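PDB 4BGF: arylamine n-acetyltransferase NAT from Mycobacterium tuberculosis, which transfers acetyl groups from acetyl-coenzyme A to arylamines, probably through an acetylated active-site cysteine, as other arylamine N-acetyltransferases do. Local coordinates for residues Gly114-Phe117 and Pro118-Gly122; Thr30-Ser33 and Arg34-Phe38; Arg184-Ile187 and Asp188-Val191; Gln166-Arg170 and Asp171-Thr175. All coordinates share one frame; numbering follows the deposited sequence.

How the contacts relate
Each contact is local, made within one unbroken piece of chain, so they follow in series and none nests in or crosses another. From the N terminus, contact 2 comes first and closes the last turn of helix 22-35 before the chain enters short strand 38-39 of the five-stranded sheet. Contact 1 then shapes the loop joining strands 110-116 and 124-126. Contact 4 closes the hairpin of strands 162-168 and 173-179, in the same seven-stranded sheet as contact 1, their centres about 26 Å apart. Contact 3 starts helix 186-198, the next element after that hairpin. Contact 2 is nearest the middle of the chain, whereas the other three lie at the surface.

Contact 1 (Gly114-Phe117 and Pro118-Gly122); sequences GVTF and PGSGG
F117 and S120 are the first and last residues of a type II beta turn, which opens the loop between the antiparallel strands 110-116 and 124-126. The turn is closed by its backbone: S120 N donates to F117 O over 3.0 Å, approaching from above the carbonyl plane. P118 fits the second position because its ring fixes the phi this turn needs, and G119 suits the third because its phi is positive.

The main side-chain contact is CH-pi. CG of F117 takes the crowded position between backbone N and carbonyl carbon (chi1 52°), which brings the ring back over the turn. There S120 CB lies above the centre of the F117 ring, 3.6 Å from the centroid and only 6° off the normal. The same ring also meets that of Y124, their planes nearly parallel, and ties the turn to strand 124-126, next to the place where V115 of strand 110-116 bonds to Y124 through the backbone.

One polar bond secures the end of the loop. A serine serves well at 120, since its CB packs on the ring while its hydroxyl OG donates to G122 O at 2.7 Å. G122 has a positive phi at which a beta carbon would jam against the preceding carbonyl. By packing alone, a methyl also approaches that carbonyl oxygen, T116 CG2 lying 3.3 Å from G122 O.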
loop_
_atom_site.group_PDB
_atom_site.type_symbol
_atom_site.label_atom_id
_atom_site.label_comp_id
_atom_site.label_asym_id
_atom_site.label_seq_id
_atom_site.Cartn_x
_atom_site.Cartn_y
_atom_site.Cartn_z
ATOM N N GLY A 114 -7.128 -0.425 -11.573
ATOM C CA GLY A 114 -7.242 -1.268 -12.754
ATOM C C GLY A 114 -6.637 -0.535 -13.944
ATOM O O GLY A 114 -7.164 0.485 -14.361
ATOM N N VAL A 115 -5.545 -1.068 -14.488
ATOM C CA VAL A 115 -4.706 -0.342 -15.430
ATOM C C VAL A 115 -4.723 -1.033 -16.794
ATOM O O VAL A 115 -4.644 -2.254 -16.859
ATOM C CB VAL A 115 -3.241 -0.200 -14.869
ATOM C CG1 VAL A 115 -2.222 0.104 -15.951
ATOM C CG2 VAL A 115 -3.193 0.870 -13.780
ATOM N N THR A 116 -4.884 -0.246 -17.866
ATOM C CA THR A 116 -4.626 -0.715 -19.225
ATOM C C THR A 116 -3.557 0.160 -19.868
ATOM O O THR A 116 -3.198 1.206 -19.336
ATOM C CB THR A 116 -5.880 -0.756 -20.122
ATOM O OG1 THR A 116 -6.468 0.545 -20.207
ATOM C CG2 THR A 116 -6.876 -1.746 -19.574
ATOM N N PHE A 117 -3.026 -0.316 -20.990
ATOM C CA PHE A 117 -1.952 0.347 -21.727
ATOM C C PHE A 117 -2.021 -0.226 -23.140
ATOM O O PHE A 117 -2.801 -1.149 -23.388
ATOM C CB PHE A 117 -0.552 0.140 -21.057
ATOM C CG PHE A 117 -0.219 -1.274 -20.777
ATOM C CD1 PHE A 117 -0.655 -1.874 -19.627
ATOM C CD2 PHE A 117 0.516 -2.008 -21.666
ATOM C CE1 PHE A 117 -0.372 -3.190 -19.363
ATOM C CE2 PHE A 117 0.806 -3.324 -21.415
ATOM C CZ PHE A 117 0.357 -3.920 -20.258
ATOM N N PRO A 118 -1.231 0.338 -24.073
ATOM C CA PRO A 118 -1.281 -0.072 -25.475
ATOM C C PRO A 118 -0.985 -1.538 -25.697
ATOM O O PRO A 118 0.018 -2.059 -25.234
ATOM C CB PRO A 118 -0.210 0.797 -26.118
ATOM C CG PRO A 118 -0.240 1.995 -25.334
ATOM C CD PRO A 118 -0.419 1.551 -23.923
ATOM N N GLY A 119 -1.878 -2.206 -26.405
ATOM C CA GLY A 119 -1.693 -3.606 -26.674
ATOM C C GLY A 119 -1.816 -4.470 -25.443
ATOM O O GLY A 119 -1.465 -5.634 -25.495
ATOM N N SER A 120 -2.307 -3.920 -24.342
ATOM C CA SER A 120 -2.399 -4.689 -23.122
ATOM C C SER A 120 -3.301 -5.837 -23.419
ATOM O O SER A 120 -4.128 -5.765 -24.325
ATOM C CB SER A 120 -2.936 -3.851 -21.953
ATOM O OG SER A 120 -4.291 -3.437 -22.111
ATOM N N GLY A 121 -3.154 -6.912 -22.671
ATOM C CA GLY A 121 -3.958 -8.081 -22.944
ATOM C C GLY A 121 -5.331 -7.963 -22.345
ATOM O O GLY A 121 -6.112 -8.915 -22.379
ATOM N N GLY A 122 -5.616 -6.768 -21.835
ATOM C CA GLY A 122 -6.807 -6.461 -21.065
ATOM C C GLY A 122 -6.415 -5.500 -19.945
ATOM O O GLY A 122 -5.470 -4.734 -20.092
#

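Contact 2 (Thr30-Ser33 and Arg34-Phe38); sequences TVHS and RTIPF
H32 and I36 meet in an i to i+4 contact at the C-terminal end of helix 22-35, just before the chain enters strand 38-39. I36 CD1 lies over one face of the imidazole, 4.0 Å above its plane, off-centre and nearest CE1. A branched aliphatic residue suits this buried place, where I36 also packs on H73 of helix 70-83. The histidine is fixed in rotation by both ring nitrogens, ND1 bonding to Y8 OH and NE2 to H73 ND1.

The backbone shows the helix coming to its end. H32 O accepts twice: from I36 N at 3.0 Å, nearly straight along the C=O axis, and from T35 N at 3.1 Å, well above the carbonyl plane. R34 N bonds weakly to T30 O and V31 O, and T35 N to V31 O, but T35 adds its hydroxyl. With chi1 at 71°, OG1 turns back to donate to V31 O over 3.2 Å. Threonine is therefore at home here, its side chain supplementing a poor amide bond. On the outer side V31 CG2 touches one face of the R34 guanidinium, 3.9 Å from NH1.

A water donating to both S33 O and I36 O bridges these carbonyls. P37, lacking an amide hydrogen, cannot carry on the ladder, and this combination of bifurcated carbonyl, i+3 bond and following proline is characteristic of a helix C terminus.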
loop_
_atom_site.group_PDB
_atom_site.type_symbol
_atom_site.label_atom_id
_atom_site.label_comp_id
_atom_site.label_asym_id
_atom_site.label_seq_id
_atom_site.Cartn_x
_atom_site.Cartn_y
_atom_site.Cartn_z
ATOM N N THR A 30 7.842 -2.671 -8.337
ATOM C CA THR A 30 8.921 -3.223 -7.510
ATOM C C THR A 30 9.712 -2.148 -6.767
ATOM O O THR A 30 9.892 -2.230 -5.577
ATOM C CB THR A 30 9.923 -3.979 -8.368
ATOM O OG1 THR A 30 10.410 -3.082 -9.361
ATOM C CG2 THR A 30 9.293 -5.167 -9.070
ATOM N N VAL A 31 10.195 -1.143 -7.492
ATOM C CA VAL A 31 10.977 -0.064 -6.905
ATOM C C VAL A 31 10.174 0.891 -5.992
ATOM O O VAL A 31 10.710 1.442 -5.043
ATOM C CB VAL A 31 11.653 0.732 -8.026
ATOM C CG1 VAL A 31 12.606 1.725 -7.467
ATOM C CG2 VAL A 31 12.437 -0.185 -8.919
ATOM N N HIS A 32 8.901 1.105 -6.310
ATOM C CA HIS A 32 7.983 1.874 -5.483
ATOM C C HIS A 32 7.845 1.184 -4.152
ATOM O O HIS A 32 8.079 1.777 -3.113
ATOM C CB HIS A 32 6.609 1.960 -6.179
ATOM C CG HIS A 32 5.558 2.700 -5.399
ATOM N ND1 HIS A 32 5.115 3.956 -5.757
ATOM C CD2 HIS A 32 4.840 2.352 -4.299
ATOM C CE1 HIS A 32 4.193 4.356 -4.905
ATOM N NE2 HIS A 32 4.009 3.401 -4.010
ATOM N N SER A 33 7.457 -0.089 -4.214
ATOM C CA SER A 33 7.253 -0.954 -3.032
ATOM C C SER A 33 8.454 -1.003 -2.110
ATOM O O SER A 33 8.340 -1.136 -0.893
ATOM C CB SER A 33 6.959 -2.380 -3.481
ATOM O OG SER A 33 5.712 -2.444 -4.114
ATOM N N ARG A 34 9.612 -0.871 -2.737
ATOM C CA ARG A 34 10.892 -1.074 -2.108
ATOM C C ARG A 34 11.317 0.147 -1.323
ATOM O O ARG A 34 11.997 0.012 -0.325
ATOM C CB ARG A 34 11.900 -1.452 -3.202
ATOM C CG ARG A 34 13.283 -1.775 -2.761
ATOM C CD ARG A 34 14.244 -1.626 -3.936
ATOM N NE ARG A 34 14.052 -2.652 -4.954
ATOM C CZ ARG A 34 14.543 -2.603 -6.191
ATOM N NH1 ARG A 34 15.249 -1.566 -6.617
ATOM N NH2 ARG A 34 14.315 -3.618 -7.008
ATOM N N THR A 35 10.849 1.321 -1.723
ATOM C CA THR A 35 11.371 2.564 -1.193
ATOM C C THR A 35 10.352 3.414 -0.447
ATOM O O THR A 35 10.715 4.029 0.553
ATOM C CB THR A 35 12.012 3.423 -2.285
ATOM O OG1 THR A 35 10.986 3.941 -3.121
ATOM C CG2 THR A 35 13.011 2.617 -3.127
ATOM N N ILE A 36 9.106 3.475 -0.914
ATOM C CA ILE A 36 8.076 4.230 -0.205
ATOM C C ILE A 36 7.292 3.265 0.691
ATOM O O ILE A 36 6.626 2.364 0.204
ATOM C CB ILE A 36 7.145 4.999 -1.169
ATOM C CG1 ILE A 36 7.953 5.754 -2.204
ATOM C CG2 ILE A 36 6.239 5.971 -0.392
ATOM C CD1 ILE A 36 7.121 6.573 -3.135
ATOM N N PRO A 37 7.424 3.426 2.015
ATOM C CA PRO A 37 6.807 2.493 2.937
ATOM C C PRO A 37 5.311 2.720 3.088
ATOM O O PRO A 37 4.753 3.709 2.649
ATOM C CB PRO A 37 7.509 2.799 4.246
ATOM C CG PRO A 37 7.835 4.191 4.162
ATOM C CD PRO A 37 8.123 4.491 2.740
ATOM N N PHE A 38 4.655 1.741 3.681
ATOM C CA PHE A 38 3.305 1.926 4.156
ATOM C C PHE A 38 3.558 2.401 5.565
ATOM O O PHE A 38 4.516 1.957 6.197
ATOM C CB PHE A 38 2.534 0.611 4.049
ATOM C CG PHE A 38 1.150 0.639 4.645
ATOM C CD1 PHE A 38 0.974 0.498 5.989
ATOM C CD2 PHE A 38 0.041 0.739 3.845
ATOM C CE1 PHE A 38 -0.282 0.497 6.539
ATOM C CE2 PHE A 38 -1.219 0.721 4.381
ATOM C CZ PHE A 38 -1.379 0.597 5.734
HETATM O O HOH W 1 6.020 -0.246 0.376
#

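Contact 3 (Arg184-Ile187 and Asp188-Val191); sequences RPQI and DLKV
P185 and D188 pack together in the first turn of helix 186-198, with P185 at the N-cap. Proline is tolerated here because a helix start has no carbonyl one turn back for its missing N-H to bond. P185 O takes two weak bonds, from D188 N at 3.1 Å and from L189 N at 3.5 Å. The regular ladder sets in after it: K190 N donates to Q186 O and V191 N to I187 O, each at 3.0 Å.

The carboxylate of D188 reaches back to CG and CD of the proline ring, OD2 lying 3.3 Å from P185 CD. Its CG stands beside the backbone N (chi1 -62°), which directs the group toward the helix start. On the inner side L189 CD2 touches R184 CB at 3.8 Å. These two residues occupy the positions of a hydrophobic staple, although here one partner is the aliphatic base of an arginine whose end leads away. L189 is buried, as a leucine should be, against R90 of strand 87-95, L52 of a loop, and F71 of helix 70-83. Q186 NE2 lies 4.1 Å from L189 CD1.

An acid suits the first turn, since its negative charge would be expected to interact favourably with the positive end of the helix dipole. The charged ends of R184 and D188 stay apart, so packing and backbone bonds do the work instead of a salt bridge.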
loop_
_atom_site.group_PDB
_atom_site.type_symbol
_atom_site.label_atom_id
_atom_site.label_comp_id
_atom_site.label_asym_id
_atom_site.label_seq_id
_atom_site.Cartn_x
_atom_site.Cartn_y
_atom_site.Cartn_z
ATOM N N ARG A 184 -14.409 4.416 -9.123
ATOM C CA ARG A 184 -14.815 5.271 -8.014
ATOM C C ARG A 184 -14.232 6.639 -8.210
ATOM O O ARG A 184 -13.037 6.765 -8.438
ATOM C CB ARG A 184 -14.376 4.725 -6.680
ATOM C CG ARG A 184 -14.791 3.298 -6.454
ATOM C CD ARG A 184 -16.301 3.096 -6.395
ATOM N NE ARG A 184 -16.579 1.703 -6.063
ATOM C CZ ARG A 184 -17.784 1.214 -5.782
ATOM N NH1 ARG A 184 -18.856 2.009 -5.808
ATOM N NH2 ARG A 184 -17.921 -0.077 -5.471
ATOM N N PRO A 185 -15.078 7.671 -8.131
ATOM C CA PRO A 185 -14.667 9.048 -8.361
ATOM C C PRO A 185 -13.869 9.575 -7.185
ATOM O O PRO A 185 -13.945 8.953 -6.130
ATOM C CB PRO A 185 -15.987 9.792 -8.514
ATOM C CG PRO A 185 -16.943 9.012 -7.733
ATOM C CD PRO A 185 -16.503 7.581 -7.781
ATOM N N GLN A 186 -13.123 10.665 -7.349
ATOM C CA GLN A 186 -12.216 11.098 -6.307
ATOM C C GLN A 186 -12.978 11.361 -5.004
ATOM O O GLN A 186 -12.484 11.082 -3.914
ATOM C CB GLN A 186 -11.454 12.348 -6.753
ATOM C CG GLN A 186 -10.399 12.076 -7.777
ATOM C CD GLN A 186 -9.321 11.202 -7.200
ATOM O OE1 GLN A 186 -8.868 11.457 -6.097
ATOM N NE2 GLN A 186 -8.941 10.138 -7.909
ATOM N N ILE A 187 -14.192 11.863 -5.128
ATOM C CA ILE A 187 -14.911 12.310 -3.967
ATOM C C ILE A 187 -15.190 11.113 -3.049
ATOM O O ILE A 187 -15.027 11.215 -1.838
ATOM C CB ILE A 187 -16.146 13.156 -4.335
ATOM C CG1 ILE A 187 -16.937 13.568 -3.106
ATOM C CG2 ILE A 187 -17.064 12.428 -5.265
ATOM C CD1 ILE A 187 -16.215 14.469 -2.196
ATOM N N ASP A 188 -15.532 9.962 -3.618
ATOM C CA ASP A 188 -15.872 8.822 -2.807
ATOM C C ASP A 188 -14.656 8.212 -2.110
ATOM O O ASP A 188 -14.788 7.648 -1.028
ATOM C CB ASP A 188 -16.604 7.757 -3.607
ATOM C CG ASP A 188 -17.945 8.220 -4.182
ATOM O OD1 ASP A 188 -18.551 9.240 -3.774
ATOM O OD2 ASP A 188 -18.423 7.505 -5.063
ATOM N N LEU A 189 -13.487 8.274 -2.731
ATOM C CA LEU A 189 -12.241 7.875 -2.092
ATOM C C LEU A 189 -11.891 8.838 -0.948
ATOM O O LEU A 189 -11.357 8.444 0.059
ATOM C CB LEU A 189 -11.127 7.889 -3.135
ATOM C CG LEU A 189 -11.448 7.118 -4.397
ATOM C CD1 LEU A 189 -10.272 7.312 -5.253
ATOM C CD2 LEU A 189 -11.657 5.654 -4.135
ATOM N N LYS A 190 -12.194 10.119 -1.125
ATOM C CA LYS A 190 -12.021 11.104 -0.067
ATOM C C LYS A 190 -12.897 10.775 1.155
ATOM O O LYS A 190 -12.446 10.873 2.290
ATOM C CB LYS A 190 -12.369 12.474 -0.604
ATOM C CG LYS A 190 -12.127 13.614 0.339
ATOM C CD LYS A 190 -12.472 14.975 -0.284
ATOM C CE LYS A 190 -12.206 16.116 0.660
ATOM N NZ LYS A 190 -12.876 15.904 1.909
ATOM N N VAL A 191 -14.139 10.376 0.902
ATOM C CA VAL A 191 -15.088 10.013 1.954
ATOM C C VAL A 191 -14.604 8.800 2.748
ATOM O O VAL A 191 -14.723 8.754 3.975
ATOM C CB VAL A 191 -16.484 9.778 1.351
ATOM C CG1 VAL A 191 -17.406 9.111 2.317
ATOM C CG2 VAL A 191 -17.071 11.101 0.951
#

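Contact 4 (Gln166-Arg170 and Asp171-Thr175); sequences QAMVR and DTWQT
M168 and W173 face each other in a non-hydrogen-bonded pair near the end of the antiparallel hairpin 162-168 and 173-179. The methionine leaves the backbone with CG anti to N (chi1 174°) and then bends at both later torsions, curling its methyl over the indole. CE lies 3.3 Å from the centroid of the five-membered ring of W173, a very close CH-pi contact, with SD above the same ring as a Met-aromatic partner at 4.8 Å. A flexible thioether suits this fold-back. R155 adds a cation-pi contact to the tryptophan.

On the same face Q166 is extended beyond CG, and NE2 donates to T175 OG1 at 3.0 Å, almost perfectly straight (176°) and in the amide plane. Its OE1 is taken by R155, so both ends of the amide are held. On the other face Q174 lies across V169, OE1 3.3 Å from V169 CB, and makes a weak hydrogen bond to W97.

Between the strands A167 and Q174 exchange two backbone bonds, Q174 N to A167 O being 2.7 Å. The two-residue turn at R170 and D171 has positive phi at both, close to type I′. Its neck is closed by V169 N to T172 O at 2.9 Å; T172 OG1 also approaches V169 O, a doubtfully short bond. The hairpin end thus combines amide, hydroxyl and aromatic contacts, with the indole polarised, probably, by the nearby arginine.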
loop_
_atom_site.group_PDB
_atom_site.type_symbol
_atom_site.label_atom_id
_atom_site.label_comp_id
_atom_site.label_asym_id
_atom_site.label_seq_id
_atom_site.Cartn_x
_atom_site.Cartn_y
_atom_site.Cartn_z
ATOM N N GLN A 166 -6.595 -13.165 -3.745
ATOM C CA GLN A 166 -5.945 -14.166 -2.889
ATOM C C GLN A 166 -4.437 -14.212 -3.057
ATOM O O GLN A 166 -3.937 -14.037 -4.154
ATOM C CB GLN A 166 -6.532 -15.557 -3.154
ATOM C CG GLN A 166 -7.940 -15.682 -2.597
ATOM C CD GLN A 166 -8.584 -17.023 -2.776
ATOM O OE1 GLN A 166 -8.329 -17.722 -3.747
ATOM N NE2 GLN A 166 -9.456 -17.382 -1.841
ATOM N N ALA A 167 -3.732 -14.423 -1.948
ATOM C CA ALA A 167 -2.287 -14.696 -1.936
ATOM C C ALA A 167 -1.977 -16.076 -1.356
ATOM O O ALA A 167 -2.612 -16.501 -0.388
ATOM C CB ALA A 167 -1.567 -13.666 -1.136
ATOM N N MET A 168 -0.995 -16.755 -1.948
ATOM C CA MET A 168 -0.534 -18.049 -1.472
ATOM C C MET A 168 0.480 -17.806 -0.371
ATOM O O MET A 168 1.628 -17.519 -0.649
ATOM C CB MET A 168 0.105 -18.805 -2.631
ATOM C CG MET A 168 0.760 -20.123 -2.278
ATOM S SD MET A 168 -0.291 -21.192 -1.302
ATOM C CE MET A 168 -1.572 -21.672 -2.441
ATOM N N VAL A 169 0.040 -17.883 0.879
ATOM C CA VAL A 169 0.896 -17.647 2.037
ATOM C C VAL A 169 0.875 -18.885 2.920
ATOM O O VAL A 169 -0.133 -19.170 3.562
ATOM C CB VAL A 169 0.395 -16.451 2.898
ATOM C CG1 VAL A 169 1.423 -16.079 3.951
ATOM C CG2 VAL A 169 0.084 -15.246 2.042
ATOM N N ARG A 170 1.989 -19.615 2.929
ATOM C CA ARG A 170 2.176 -20.820 3.749
ATOM C C ARG A 170 1.353 -22.005 3.278
ATOM O O ARG A 170 0.724 -22.693 4.082
ATOM C CB ARG A 170 1.855 -20.584 5.233
ATOM C CG ARG A 170 2.646 -19.493 5.906
ATOM C CD ARG A 170 2.357 -19.462 7.402
ATOM N NE ARG A 170 3.012 -18.335 8.073
ATOM C CZ ARG A 170 2.397 -17.258 8.574
ATOM N NH1 ARG A 170 1.078 -17.117 8.511
ATOM N NH2 ARG A 170 3.119 -16.306 9.152
ATOM N N ASP A 171 1.381 -22.267 1.982
ATOM C CA ASP A 171 0.637 -23.385 1.435
ATOM C C ASP A 171 -0.856 -23.273 1.733
ATOM O O ASP A 171 -1.569 -24.263 1.824
ATOM C CB ASP A 171 1.220 -24.690 1.970
ATOM C CG ASP A 171 2.695 -24.832 1.643
ATOM O OD1 ASP A 171 3.181 -24.050 0.793
ATOM O OD2 ASP A 171 3.364 -25.720 2.225
ATOM N N THR A 172 -1.321 -22.045 1.889
ATOM C CA THR A 172 -2.740 -21.773 2.000
ATOM C C THR A 172 -3.021 -20.586 1.116
ATOM O O THR A 172 -2.262 -19.627 1.136
ATOM C CB THR A 172 -3.115 -21.425 3.448
ATOM O OG1 THR A 172 -2.261 -20.383 3.924
ATOM C CG2 THR A 172 -2.920 -22.623 4.327
ATOM N N TRP A 173 -4.068 -20.653 0.302
ATOM C CA TRP A 173 -4.593 -19.441 -0.323
ATOM C C TRP A 173 -5.294 -18.575 0.731
ATOM O O TRP A 173 -6.228 -19.030 1.395
ATOM C CB TRP A 173 -5.559 -19.792 -1.439
ATOM C CG TRP A 173 -4.904 -20.153 -2.714
ATOM C CD1 TRP A 173 -4.896 -21.382 -3.300
ATOM C CD2 TRP A 173 -4.155 -19.289 -3.583
ATOM N NE1 TRP A 173 -4.185 -21.341 -4.474
ATOM C CE2 TRP A 173 -3.725 -20.064 -4.671
ATOM C CE3 TRP A 173 -3.811 -17.938 -3.551
ATOM C CZ2 TRP A 173 -2.972 -19.535 -5.712
ATOM C CZ3 TRP A 173 -3.057 -17.419 -4.595
ATOM C CH2 TRP A 173 -2.646 -18.216 -5.652
ATOM N N GLN A 174 -4.831 -17.334 0.895
ATOM C CA GLN A 174 -5.369 -16.414 1.912
ATOM C C GLN A 174 -6.058 -15.213 1.277
ATOM O O GLN A 174 -5.474 -14.520 0.465
ATOM C CB GLN A 174 -4.249 -15.947 2.846
ATOM C CG GLN A 174 -4.023 -16.846 4.049
ATOM C CD GLN A 174 -3.038 -16.269 5.037
ATOM O OE1 GLN A 174 -2.182 -15.473 4.673
ATOM N NE2 GLN A 174 -3.151 -16.669 6.295
ATOM N N THR A 175 -7.294 -14.948 1.674
ATOM C CA THR A 175 -8.102 -13.909 1.040
ATOM C C THR A 175 -7.789 -12.538 1.635
ATOM O O THR A 175 -7.900 -12.315 2.830
ATOM C CB THR A 175 -9.613 -14.227 1.138
ATOM O OG1 THR A 175 -9.902 -15.459 0.451
ATOM C CG2 THR A 175 -10.420 -13.131 0.510
#